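Side-chain contacts in SalCYP truncation (Salinispora tropica, PDB 7ABB), which belongs to the cytochrome P450 family and, in this truncated form, holds heme c within a mainly helical fold: residues Asn161-Arg166 against Glu180-Ala185; Pro184-Tyr189 against Leu228-Phe233; Arg192-Arg197 against Val220-Arg225; Ala270-Phe275 against Ala350-Ala355. All coordinates share one frame; numbering follows the deposited sequence.

Contact 1 of 4, residues Asn161-Arg166 against Glu180-Ala185; sequences NVAMIR and ETAFPA
Ala182 is the bump at the centre of this contact: its CB methyl fits the shallow hollow between Ala163 and Met164 on the facing helix. One side of the hollow is Ala163 CB, 3.8 Å from Ala182 CB. The other is the side chain of Met164, whose CG lies 3.7 Å from the same methyl. With alanine meeting alanine, the backbones come close, and the CA atoms of Ala163 and Ala182 are 6.0 Å apart.

Met164 supplies the second bump, in the reverse direction. Its CG stands beside the backbone N, anti to the carbonyl carbon (chi1 -69°), and the chain then runs out extended, carrying the terminal methyl across to the opposite helix. There CE sits down on the backbone of Phe183, 3.4 Å from Phe183 CA, which is tight packing for two carbons. The ring of Phe183 borders this notch without being stacked upon: Met164 CE meets it at its edge, near the ring plane, 3.8 Å from Phe183 CD1. The methyl, and not the sulfur, therefore makes the touch. No hydrogen bond crosses between the segments; they meet by van der Waals packing.

In P450 terms this is the end of helix F (154-165) meeting the start of helix G (182-199), on either side of the F-G connection, where residues 168-176 are not modelled. Phe177 from that connection packs on Ala163 and Ala185. Helix 222-235 is the third neighbour, with Leu234 against Met164 and Thr230 against Phe183, while Arg136 of helix 130-147 packs on Val162.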
loop_
_atom_site.group_PDB
_atom_site.type_symbol
_atom_site.label_atom_id
_atom_site.label_comp_id
_atom_site.label_asym_id
_atom_site.label_seq_id
_atom_site.Cartn_x
_atom_site.Cartn_y
_atom_site.Cartn_z
ATOM N N ASN A 161 -0.015 13.270 8.268
ATOM C CA ASN A 161 0.520 11.961 7.916
ATOM C C ASN A 161 1.791 11.654 8.704
ATOM O O ASN A 161 1.958 10.551 9.231
ATOM C CB ASN A 161 0.788 11.912 6.416
ATOM C CG ASN A 161 1.442 10.625 5.986
ATOM O OD1 ASN A 161 2.634 10.427 6.203
ATOM N ND2 ASN A 161 0.676 9.750 5.363
ATOM N N VAL A 162 2.696 12.629 8.800
ATOM C CA VAL A 162 3.958 12.420 9.514
ATOM C C VAL A 162 3.708 12.173 10.998
ATOM O O VAL A 162 4.344 11.309 11.614
ATOM C CB VAL A 162 4.889 13.627 9.286
ATOM C CG1 VAL A 162 6.081 13.591 10.246
ATOM C CG2 VAL A 162 5.358 13.650 7.836
ATOM N N ALA A 163 2.803 12.940 11.607
ATOM C CA ALA A 163 2.487 12.725 13.015
ATOM C C ALA A 163 1.944 11.320 13.250
ATOM O O ALA A 163 2.215 10.703 14.285
ATOM C CB ALA A 163 1.483 13.772 13.492
ATOM N N MET A 164 1.180 10.795 12.291
ATOM C CA MET A 164 0.641 9.450 12.439
ATOM C C MET A 164 1.746 8.407 12.353
ATOM O O MET A 164 1.764 7.452 13.132
ATOM C CB MET A 164 -0.426 9.198 11.379
ATOM C CG MET A 164 -1.678 10.024 11.601
ATOM S SD MET A 164 -3.037 9.574 10.502
ATOM C CE MET A 164 -4.370 10.477 11.254
ATOM N N ILE A 165 2.679 8.570 11.414
ATOM C CA ILE A 165 3.810 7.647 11.334
ATOM C C ILE A 165 4.605 7.679 12.634
ATOM O O ILE A 165 4.960 6.633 13.191
ATOM C CB ILE A 165 4.700 7.982 10.127
ATOM C CG1 ILE A 165 3.961 7.711 8.818
ATOM C CG2 ILE A 165 5.993 7.144 10.171
ATOM C CD1 ILE A 165 4.633 8.315 7.609
ATOM N N ARG A 166 4.899 8.880 13.133
ATOM C CA ARG A 166 5.742 9.059 14.312
ATOM C C ARG A 166 5.009 8.816 15.624
ATOM O O ARG A 166 5.575 9.098 16.685
ATOM C CB ARG A 166 6.340 10.467 14.327
ATOM C CG ARG A 166 7.318 10.737 13.195
ATOM C CD ARG A 166 8.252 11.893 13.512
ATOM N NE ARG A 166 9.559 11.712 12.884
ATOM C CZ ARG A 166 10.543 10.975 13.394
ATOM N NH1 ARG A 166 11.702 10.875 12.750
ATOM N NH2 ARG A 166 10.377 10.336 14.547
ATOM N N GLU A 180 -1.940 12.392 19.660
ATOM C CA GLU A 180 -3.267 12.682 20.190
ATOM C C GLU A 180 -4.126 13.454 19.191
ATOM O O GLU A 180 -5.317 13.159 19.044
ATOM C CB GLU A 180 -3.148 13.465 21.501
ATOM C CG GLU A 180 -3.194 12.604 22.770
ATOM C CD GLU A 180 -1.833 12.049 23.177
ATOM O OE1 GLU A 180 -0.864 12.837 23.256
ATOM O OE2 GLU A 180 -1.734 10.825 23.424
ATOM N N THR A 181 -3.549 14.434 18.496
ATOM C CA THR A 181 -4.318 15.351 17.662
ATOM C C THR A 181 -4.237 15.056 16.169
ATOM O O THR A 181 -4.930 15.723 15.392
ATOM C CB THR A 181 -3.854 16.795 17.887
ATOM O OG1 THR A 181 -4.725 17.692 17.186
ATOM C CG2 THR A 181 -2.425 16.987 17.383
ATOM N N ALA A 182 -3.407 14.103 15.742
ATOM C CA ALA A 182 -3.280 13.814 14.318
ATOM C C ALA A 182 -4.608 13.337 13.729
ATOM O O ALA A 182 -5.158 13.965 12.817
ATOM C CB ALA A 182 -2.181 12.776 14.097
ATOM N N PHE A 183 -5.140 12.221 14.232
ATOM C CA PHE A 183 -6.385 11.702 13.671
ATOM C C PHE A 183 -7.548 12.679 13.819
ATOM O O PHE A 183 -8.288 12.861 12.837
ATOM C CB PHE A 183 -6.726 10.341 14.296
ATOM C CG PHE A 183 -7.886 9.650 13.634
ATOM C CD1 PHE A 183 -7.776 9.174 12.337
ATOM C CD2 PHE A 183 -9.086 9.484 14.300
ATOM C CE1 PHE A 183 -8.844 8.550 11.722
ATOM C CE2 PHE A 183 -10.155 8.856 13.689
ATOM C CZ PHE A 183 -10.036 8.389 12.402
ATOM N N PRO A 184 -7.771 13.325 14.968
ATOM C CA PRO A 184 -8.809 14.372 15.022
ATOM C C PRO A 184 -8.652 15.439 13.954
ATOM O O PRO A 184 -9.653 15.917 13.406
ATOM C CB PRO A 184 -8.639 14.949 16.433
ATOM C CG PRO A 184 -8.069 13.837 17.225
ATOM C CD PRO A 184 -7.195 13.050 16.295
ATOM N N ALA A 185 -7.413 15.834 13.648
ATOM C CA ALA A 185 -7.195 16.822 12.597
ATOM C C ALA A 185 -7.640 16.279 11.247
ATOM O O ALA A 185 -8.238 16.999 10.440
ATOM C CB ALA A 185 -5.718 17.225 12.554
#

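Contact 2 of 4, residues Pro184-Tyr189 against Leu228-Phe233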
loop_
_atom_site.group_PDB
_atom_site.type_symbol
_atom_site.label_atom_id
_atom_site.label_comp_id
_atom_site.label_asym_id
_atom_site.label_seq_id
_atom_site.Cartn_x
_atom_site.Cartn_y
_atom_site.Cartn_z
ATOM N N PRO A 184 -7.771 13.325 14.968
ATOM C CA PRO A 184 -8.809 14.372 15.022
ATOM C C PRO A 184 -8.652 15.439 13.954
ATOM O O PRO A 184 -9.653 15.917 13.406
ATOM C CB PRO A 184 -8.639 14.949 16.433
ATOM C CG PRO A 184 -8.069 13.837 17.225
ATOM C CD PRO A 184 -7.195 13.050 16.295
ATOM N N ALA A 185 -7.413 15.834 13.648
ATOM C CA ALA A 185 -7.195 16.822 12.597
ATOM C C ALA A 185 -7.640 16.279 11.247
ATOM O O ALA A 185 -8.238 16.999 10.440
ATOM C CB ALA A 185 -5.718 17.225 12.554
ATOM N N LEU A 186 -7.347 15.009 10.977
ATOM C CA LEU A 186 -7.821 14.398 9.744
ATOM C C LEU A 186 -9.345 14.385 9.698
ATOM O O LEU A 186 -9.944 14.670 8.656
ATOM C CB LEU A 186 -7.272 12.978 9.618
ATOM C CG LEU A 186 -7.760 12.193 8.406
ATOM C CD1 LEU A 186 -7.362 12.888 7.126
ATOM C CD2 LEU A 186 -7.203 10.774 8.435
ATOM N N GLN A 187 -9.988 14.062 10.821
ATOM C CA GLN A 187 -11.447 14.005 10.843
ATOM C C GLN A 187 -12.056 15.375 10.586
ATOM O O GLN A 187 -13.037 15.494 9.845
ATOM C CB GLN A 187 -11.930 13.451 12.179
ATOM C CG GLN A 187 -11.556 12.010 12.390
ATOM C CD GLN A 187 -12.123 11.460 13.677
ATOM O OE1 GLN A 187 -11.811 11.943 14.765
ATOM N NE2 GLN A 187 -12.970 10.449 13.561
ATOM N N GLU A 188 -11.488 16.422 11.192
ATOM C CA GLU A 188 -11.976 17.774 10.933
ATOM C C GLU A 188 -11.754 18.152 9.476
ATOM O O GLU A 188 -12.616 18.775 8.846
ATOM C CB GLU A 188 -11.278 18.776 11.855
ATOM C CG GLU A 188 -12.062 19.133 13.101
ATOM C CD GLU A 188 -13.272 20.010 12.807
ATOM O OE1 GLU A 188 -13.265 20.725 11.781
ATOM O OE2 GLU A 188 -14.233 19.983 13.604
ATOM N N TYR A 189 -10.603 17.770 8.920
ATOM C CA TYR A 189 -10.310 18.096 7.529
ATOM C C TYR A 189 -11.350 17.499 6.585
ATOM O O TYR A 189 -11.881 18.195 5.715
ATOM C CB TYR A 189 -8.907 17.621 7.154
ATOM C CG TYR A 189 -8.569 17.989 5.736
ATOM C CD1 TYR A 189 -8.078 19.247 5.427
ATOM C CD2 TYR A 189 -8.775 17.095 4.700
ATOM C CE1 TYR A 189 -7.778 19.592 4.132
ATOM C CE2 TYR A 189 -8.461 17.435 3.394
ATOM C CZ TYR A 189 -7.978 18.693 3.121
ATOM O OH TYR A 189 -7.681 19.029 1.826
ATOM N N LEU A 228 -15.249 7.159 4.156
ATOM C CA LEU A 228 -14.564 6.889 2.895
ATOM C C LEU A 228 -13.331 7.770 2.728
ATOM O O LEU A 228 -12.240 7.283 2.427
ATOM C CB LEU A 228 -15.526 7.102 1.725
ATOM C CG LEU A 228 -14.884 7.058 0.335
ATOM C CD1 LEU A 228 -14.328 5.674 0.014
ATOM C CD2 LEU A 228 -15.896 7.504 -0.713
ATOM N N LEU A 229 -13.503 9.077 2.914
ATOM C CA LEU A 229 -12.399 10.013 2.722
ATOM C C LEU A 229 -11.278 9.743 3.707
ATOM O O LEU A 229 -10.100 9.858 3.359
ATOM C CB LEU A 229 -12.911 11.454 2.867
ATOM C CG LEU A 229 -13.816 11.897 1.714
ATOM C CD1 LEU A 229 -14.449 13.272 2.004
ATOM C CD2 LEU A 229 -13.045 11.944 0.402
ATOM N N THR A 230 -11.627 9.367 4.939
ATOM C CA THR A 230 -10.606 9.004 5.918
ATOM C C THR A 230 -9.832 7.771 5.469
ATOM O O THR A 230 -8.601 7.732 5.561
ATOM C CB THR A 230 -11.253 8.765 7.284
ATOM O OG1 THR A 230 -11.986 9.937 7.664
ATOM C CG2 THR A 230 -10.201 8.480 8.345
ATOM N N VAL A 231 -10.539 6.742 4.994
ATOM C CA VAL A 231 -9.858 5.525 4.546
ATOM C C VAL A 231 -8.938 5.817 3.375
ATOM O O VAL A 231 -7.804 5.325 3.313
ATOM C CB VAL A 231 -10.901 4.447 4.184
ATOM C CG1 VAL A 231 -10.256 3.310 3.420
ATOM C CG2 VAL A 231 -11.580 3.936 5.428
ATOM N N LEU A 232 -9.398 6.638 2.426
ATOM C CA LEU A 232 -8.554 6.978 1.294
ATOM C C LEU A 232 -7.276 7.655 1.748
ATOM O O LEU A 232 -6.200 7.363 1.220
ATOM C CB LEU A 232 -9.320 7.873 0.324
ATOM C CG LEU A 232 -10.433 7.140 -0.419
ATOM C CD1 LEU A 232 -11.238 8.100 -1.242
ATOM C CD2 LEU A 232 -9.883 6.065 -1.334
ATOM N N PHE A 233 -7.371 8.555 2.728
ATOM C CA PHE A 233 -6.165 9.203 3.235
ATOM C C PHE A 233 -5.244 8.187 3.892
ATOM O O PHE A 233 -4.032 8.192 3.656
ATOM C CB PHE A 233 -6.526 10.298 4.228
ATOM C CG PHE A 233 -5.329 11.023 4.781
ATOM C CD1 PHE A 233 -4.797 12.098 4.111
ATOM C CD2 PHE A 233 -4.747 10.630 5.975
ATOM C CE1 PHE A 233 -3.684 12.764 4.615
ATOM C CE2 PHE A 233 -3.635 11.314 6.485
ATOM C CZ PHE A 233 -3.124 12.369 5.805
#
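The ring of Phe233 carries Leu186 on one of its faces. The pair joins two long helices of the P450 fold, helix G (182-199) and the first half of helix I (222-235), the helix that runs past the heme. Leu186 CD1 stands 3.6 Å above the ring plane, displaced toward the rim, and makes a CH-pi contact with the ring centroid at 3.8 Å, 22° off the normal. The other methyl works nearer the ring's margin, where Leu186 CD2 comes to 3.5 Å from Phe233 CD2. Both branches of the leucine thus press on the same ring, and the fork settles over its CG-CD2 side.

With CG of Leu186 anti to the backbone N (chi1 177°), the fork lies beside the carbonyl carbon and its methyls meet the ring. The contact is buried, and its touching atoms are all carbons. Around it, Met164 of helix 154-165 touches Leu186, and Leu157 of that helix and Trp149 touch Phe233. The side chain of Phe233 lies about 9 Å from heme c, which is touched by its neighbour Leu232.

Thr230, one turn before Phe233, completes the seat for the leucine: its methyl CG2 is 3.8 Å from Leu186 CD2. The two ends of this threonine are put to different uses. CG2 serves the interhelical packing, whereas OG1 stands beside the backbone N and hydrogen-bonds to the carbonyl oxygen of Glu226, one turn back in its own helix.

Contact 3 of 4, residues Arg192-Arg197 against Val220-Arg225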
loop_
_atom_site.group_PDB
_atom_site.type_symbol
_atom_site.label_atom_id
_atom_site.label_comp_id
_atom_site.label_asym_id
_atom_site.label_seq_id
_atom_site.Cartn_x
_atom_site.Cartn_y
_atom_site.Cartn_z
ATOM N N ARG A 192 -14.621 19.297 6.831
ATOM C CA ARG A 192 -14.572 20.571 6.125
ATOM C C ARG A 192 -14.608 20.371 4.614
ATOM O O ARG A 192 -15.210 21.184 3.900
ATOM C CB ARG A 192 -13.328 21.359 6.544
ATOM C CG ARG A 192 -13.390 21.979 7.949
ATOM C CD ARG A 192 -12.146 22.833 8.217
ATOM N NE ARG A 192 -12.271 23.712 9.387
ATOM C CZ ARG A 192 -11.479 23.691 10.462
ATOM N NH1 ARG A 192 -11.693 24.552 11.454
ATOM N NH2 ARG A 192 -10.470 22.830 10.562
ATOM N N HIS A 193 -13.992 19.298 4.108
ATOM C CA HIS A 193 -14.006 19.050 2.671
ATOM C C HIS A 193 -15.416 18.721 2.192
ATOM O O HIS A 193 -15.864 19.208 1.148
ATOM C CB HIS A 193 -13.045 17.912 2.312
ATOM C CG HIS A 193 -12.880 17.729 0.838
ATOM N ND1 HIS A 193 -12.325 18.700 0.030
ATOM C CD2 HIS A 193 -13.247 16.716 0.018
ATOM C CE1 HIS A 193 -12.336 18.279 -1.222
ATOM N NE2 HIS A 193 -12.884 17.075 -1.255
ATOM N N VAL A 194 -16.120 17.864 2.927
ATOM C CA VAL A 194 -17.499 17.557 2.566
ATOM C C VAL A 194 -18.304 18.843 2.496
ATOM O O VAL A 194 -19.045 19.086 1.540
ATOM C CB VAL A 194 -18.103 16.557 3.566
ATOM C CG1 VAL A 194 -19.608 16.359 3.312
ATOM C CG2 VAL A 194 -17.386 15.241 3.453
ATOM N N ALA A 195 -18.126 19.708 3.490
ATOM C CA ALA A 195 -18.911 20.942 3.538
ATOM C C ALA A 195 -18.562 21.870 2.377
ATOM O O ALA A 195 -19.446 22.552 1.834
ATOM C CB ALA A 195 -18.698 21.653 4.876
ATOM N N ARG A 196 -17.280 21.938 2.007
ATOM C CA ARG A 196 -16.875 22.723 0.843
ATOM C C ARG A 196 -17.609 22.267 -0.410
ATOM O O ARG A 196 -18.160 23.086 -1.157
ATOM C CB ARG A 196 -15.360 22.621 0.635
ATOM C CG ARG A 196 -14.848 23.336 -0.635
ATOM C CD ARG A 196 -13.455 22.877 -1.055
ATOM N NE ARG A 196 -12.395 23.398 -0.204
ATOM C CZ ARG A 196 -11.903 24.632 -0.263
ATOM N NH1 ARG A 196 -12.393 25.523 -1.120
ATOM N NH2 ARG A 196 -10.921 24.976 0.559
ATOM N N ARG A 197 -17.621 20.955 -0.662
ATOM C CA ARG A 197 -18.199 20.454 -1.899
ATOM C C ARG A 197 -19.719 20.516 -1.871
ATOM O O ARG A 197 -20.342 20.690 -2.919
ATOM C CB ARG A 197 -17.714 19.032 -2.162
ATOM C CG ARG A 197 -16.212 18.953 -2.391
ATOM C CD ARG A 197 -15.748 19.841 -3.533
ATOM N NE ARG A 197 -14.380 19.527 -3.946
ATOM C CZ ARG A 197 -13.467 20.410 -4.359
ATOM N NH1 ARG A 197 -13.732 21.710 -4.419
ATOM N NH2 ARG A 197 -12.264 19.977 -4.710
ATOM N N VAL A 220 -26.442 7.965 0.598
ATOM C CA VAL A 220 -25.218 7.905 1.383
ATOM C C VAL A 220 -25.263 8.967 2.472
ATOM O O VAL A 220 -25.673 10.110 2.239
ATOM C CB VAL A 220 -23.997 8.076 0.462
ATOM C CG1 VAL A 220 -22.727 8.346 1.265
ATOM C CG2 VAL A 220 -23.827 6.822 -0.401
ATOM N N SER A 221 -24.839 8.588 3.675
ATOM C CA SER A 221 -24.771 9.502 4.806
ATOM C C SER A 221 -23.460 10.278 4.791
ATOM O O SER A 221 -22.444 9.806 4.274
ATOM C CB SER A 221 -24.881 8.730 6.119
ATOM O OG SER A 221 -23.755 7.879 6.296
ATOM N N ASP A 222 -23.475 11.471 5.393
ATOM C CA ASP A 222 -22.223 12.210 5.534
ATOM C C ASP A 222 -21.225 11.434 6.397
ATOM O O ASP A 222 -20.013 11.587 6.226
ATOM C CB ASP A 222 -22.474 13.609 6.118
ATOM C CG ASP A 222 -22.885 14.651 5.048
ATOM O OD1 ASP A 222 -22.952 14.308 3.847
ATOM O OD2 ASP A 222 -23.149 15.827 5.412
ATOM N N ALA A 223 -21.706 10.583 7.313
ATOM C CA ALA A 223 -20.791 9.793 8.135
ATOM C C ALA A 223 -20.023 8.780 7.291
ATOM O O ALA A 223 -18.820 8.553 7.510
ATOM C CB ALA A 223 -21.562 9.083 9.244
ATOM N N ASP A 224 -20.707 8.142 6.336
ATOM C CA ASP A 224 -20.015 7.227 5.433
ATOM C C ASP A 224 -19.117 7.994 4.466
ATOM O O ASP A 224 -18.022 7.527 4.135
ATOM C CB ASP A 224 -21.017 6.359 4.671
ATOM C CG ASP A 224 -21.552 5.179 5.505
ATOM O OD1 ASP A 224 -21.017 4.898 6.601
ATOM O OD2 ASP A 224 -22.515 4.522 5.054
ATOM N N ARG A 225 -19.554 9.176 4.012
ATOM C CA ARG A 225 -18.690 10.035 3.204
ATOM C C ARG A 225 -17.393 10.331 3.931
ATOM O O ARG A 225 -16.307 10.228 3.361
ATOM C CB ARG A 225 -19.379 11.361 2.870
ATOM C CG ARG A 225 -20.313 11.282 1.705
ATOM C CD ARG A 225 -20.914 12.629 1.311
ATOM N NE ARG A 225 -22.053 12.349 0.450
ATOM C CZ ARG A 225 -23.293 12.167 0.866
ATOM N NH1 ARG A 225 -23.618 12.336 2.142
ATOM N NH2 ARG A 225 -24.236 11.872 -0.012
#
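Val194 makes the van der Waals contacts, one methyl against a carboxylate and the other against the root of an arginine. Its CG1 lies 4.0 Å from Asp222 OD1, and its CG2 stops 4.4 Å from Arg225 CB. The rotation about its first torsion (chi1 173°) divides the methyls between these partners, CG1 opposite the backbone N and CG2 opposite the carbonyl carbon. Both contacts are loose, and no hydrogen bond passes from one segment to the other. Within 220-225, Val220 CG1 covers one face of the Arg225 guanidinium, 3.9 Å above its plane and over its centre.

The charged and polar interactions centre on Asp222 and Arg225. Arg225 NH1 forms a salt bridge to Asp222 OD1 at 2.7 Å, although the N-H is poorly aimed. Asp222 OD1 is shared with Arg198 NH1 from the later part of helix 182-199, so two guanidinium groups converge on one carboxylate and tie the two helices together by charge. This is where helix I (222-235) of the P450 fold begins, beside the later part of helix G (182-199). Arg225 NH1 also makes a weak hydrogen bond to Val220 O at 3.0 Å, and Arg225 NH2 donates to the carbonyl of Thr210. Asp224 OD1 forms a salt bridge with Arg77 NE.

Capping is the third kind of interaction. Ser221 is the N-cap of helix 222-235, and its OG accepts from Asp224 N at 3.1 Å with an N-H...O angle of 159°.

Contact 4 of 4, residues Ala270-Phe275 against Ala350-Ala355; sequences AAVEEF and AQILTA
Helices K (268-278) and L (345-362) of the P450 core meet here, with Val272 of the first set between Ile352 and Leu353 of the second. The valine uses its two branches separately, because its first torsion (chi1 169°) turns CG1 away from the backbone N, toward the isoleucine, and CG2 away from the carbonyl carbon, toward the leucine. Val272 CG1 approaches the branch methyl of the isoleucine, 4.1 Å from Ile352 CG2. Val272 CG2 is 4.0 Å from Leu353 CD1, and also rests over the leucine's root, 4.1 Å from Leu353 CB. The side chains of Val272 and Leu353 run at about a right angle to each other, so the valine methyl lies across the leucine and not along it. The packing on both branches is relaxed, between helices whose nearest CA atoms, Val272 and Leu353, are 6.6 Å apart.

Helix K carries the ExxR signature of the family, and Glu274 and Arg277 form its salt bridge. Glu274 OE2 also forms a salt bridge with Arg327, consistent with the Glu-Arg-Arg triad of P450s. Glu273, next to the valine, adds a charged link between the same two helices by its salt bridge to Arg349.

On the L side, Ile352 is about 4 Å from heme c and also packs on His243 and Met244 of helix 238-253. One turn of helix L is doubly bonded at Ala350 O, which accepts from Thr354 N at 3.0 Å and from Thr354 OG1 at 2.7 Å. The two donors reach this oxygen from opposite faces of its carbonyl plane, the hydroxyl tilted 27° out of it.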
loop_
_atom_site.group_PDB
_atom_site.type_symbol
_atom_site.label_atom_id
_atom_site.label_comp_id
_atom_site.label_asym_id
_atom_site.label_seq_id
_atom_site.Cartn_x
_atom_site.Cartn_y
_atom_site.Cartn_z
ATOM N N ALA A 270 7.878 -4.854 -15.444
ATOM C CA ALA A 270 8.141 -6.113 -14.755
ATOM C C ALA A 270 8.955 -5.885 -13.488
ATOM O O ALA A 270 8.758 -6.569 -12.472
ATOM C CB ALA A 270 8.871 -7.070 -15.697
ATOM N N ALA A 271 9.903 -4.951 -13.534
ATOM C CA ALA A 271 10.676 -4.652 -12.340
ATOM C C ALA A 271 9.785 -4.103 -11.231
ATOM O O ALA A 271 9.917 -4.513 -10.063
ATOM C CB ALA A 271 11.808 -3.669 -12.675
ATOM N N VAL A 272 8.822 -3.244 -11.580
ATOM C CA VAL A 272 7.917 -2.719 -10.565
ATOM C C VAL A 272 7.123 -3.856 -9.916
ATOM O O VAL A 272 6.980 -3.901 -8.685
ATOM C CB VAL A 272 6.988 -1.640 -11.163
ATOM C CG1 VAL A 272 5.878 -1.312 -10.179
ATOM C CG2 VAL A 272 7.811 -0.401 -11.493
ATOM N N GLU A 273 6.618 -4.795 -10.720
ATOM C CA GLU A 273 5.857 -5.911 -10.157
ATOM C C GLU A 273 6.739 -6.790 -9.288
ATOM O O GLU A 273 6.285 -7.325 -8.272
ATOM C CB GLU A 273 5.230 -6.739 -11.262
ATOM C CG GLU A 273 4.305 -5.970 -12.157
ATOM C CD GLU A 273 3.139 -5.336 -11.416
ATOM O OE1 GLU A 273 2.807 -4.173 -11.714
ATOM O OE2 GLU A 273 2.540 -6.021 -10.556
ATOM N N GLU A 274 8.002 -6.974 -9.674
ATOM C CA GLU A 274 8.867 -7.809 -8.859
ATOM C C GLU A 274 9.188 -7.130 -7.531
ATOM O O GLU A 274 9.244 -7.804 -6.492
ATOM C CB GLU A 274 10.131 -8.158 -9.636
ATOM C CG GLU A 274 11.191 -8.954 -8.863
ATOM C CD GLU A 274 10.792 -10.383 -8.529
ATOM O OE1 GLU A 274 9.567 -10.709 -8.508
ATOM O OE2 GLU A 274 11.696 -11.237 -8.295
ATOM N N PHE A 275 9.367 -5.810 -7.527
ATOM C CA PHE A 275 9.577 -5.108 -6.264
ATOM C C PHE A 275 8.314 -5.113 -5.412
ATOM O O PHE A 275 8.396 -5.269 -4.187
ATOM C CB PHE A 275 10.063 -3.683 -6.507
ATOM C CG PHE A 275 11.531 -3.585 -6.810
ATOM C CD1 PHE A 275 12.461 -4.108 -5.946
ATOM C CD2 PHE A 275 11.964 -2.919 -7.938
ATOM C CE1 PHE A 275 13.829 -3.994 -6.230
ATOM C CE2 PHE A 275 13.316 -2.781 -8.210
ATOM C CZ PHE A 275 14.226 -3.306 -7.361
ATOM N N ALA A 350 1.221 3.373 -11.213
ATOM C CA ALA A 350 1.596 4.533 -12.029
ATOM C C ALA A 350 2.542 5.443 -11.263
ATOM O O ALA A 350 3.517 5.959 -11.827
ATOM C CB ALA A 350 0.348 5.300 -12.478
ATOM N N GLN A 351 2.285 5.650 -9.974
ATOM C CA GLN A 351 3.157 6.535 -9.199
ATOM C C GLN A 351 4.562 5.963 -9.052
ATOM O O GLN A 351 5.550 6.720 -9.126
ATOM C CB GLN A 351 2.568 6.782 -7.821
ATOM C CG GLN A 351 1.315 7.615 -7.825
ATOM C CD GLN A 351 0.793 7.803 -6.447
ATOM O OE1 GLN A 351 1.332 8.594 -5.693
ATOM N NE2 GLN A 351 -0.263 7.060 -6.093
ATOM N N ILE A 352 4.674 4.661 -8.790
ATOM C CA ILE A 352 5.981 4.040 -8.588
ATOM C C ILE A 352 6.778 4.066 -9.880
ATOM O O ILE A 352 7.931 4.516 -9.914
ATOM C CB ILE A 352 5.807 2.607 -8.053
ATOM C CG1 ILE A 352 5.219 2.641 -6.665
ATOM C CG2 ILE A 352 7.149 1.878 -8.001
ATOM C CD1 ILE A 352 4.642 1.277 -6.220
ATOM N N LEU A 353 6.188 3.577 -10.963
ATOM C CA LEU A 353 6.893 3.532 -12.234
ATOM C C LEU A 353 7.310 4.927 -12.676
ATOM O O LEU A 353 8.448 5.149 -13.097
ATOM C CB LEU A 353 6.037 2.867 -13.298
ATOM C CG LEU A 353 6.660 2.807 -14.682
ATOM C CD1 LEU A 353 8.014 2.103 -14.653
ATOM C CD2 LEU A 353 5.721 2.122 -15.651
ATOM N N THR A 354 6.386 5.880 -12.614
ATOM C CA THR A 354 6.681 7.234 -13.080
ATOM C C THR A 354 7.797 7.854 -12.253
ATOM O O THR A 354 8.708 8.502 -12.809
ATOM C CB THR A 354 5.416 8.085 -13.020
ATOM O OG1 THR A 354 4.412 7.508 -13.864
ATOM C CG2 THR A 354 5.688 9.465 -13.512
ATOM N N ALA A 355 7.742 7.693 -10.927
ATOM C CA ALA A 355 8.793 8.274 -10.087
ATOM C C ALA A 355 10.136 7.677 -10.432
ATOM O O ALA A 355 11.133 8.402 -10.554
ATOM C CB ALA A 355 8.503 8.050 -8.615
#

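How the contacts relate
Contacts 1, 2 and 3 follow one another along helix 182-199. Contacts 1 and 2, with centres about 11 Å apart, touch directly: Phe183 CE1 lies 3.6 Å from Thr230 CG2, and Met164 CE 4.0 Å from Leu186 CD2. Contacts 2 and 3 join the same pair of helices at centres about 10 Å apart, and Leu229 CD1 bridges them, 3.8 Å from Val194 CG2. Contact 4 stands apart, its centre about 27 Å from that of contact 2 and across the centre of the chain. Distance to heme c separates them: the side chain of Ile352 in contact 4 is about 4 Å from it, that of Phe233 in contact 2 about 9 Å, and those of Phe183 and Arg225 about 14 Å.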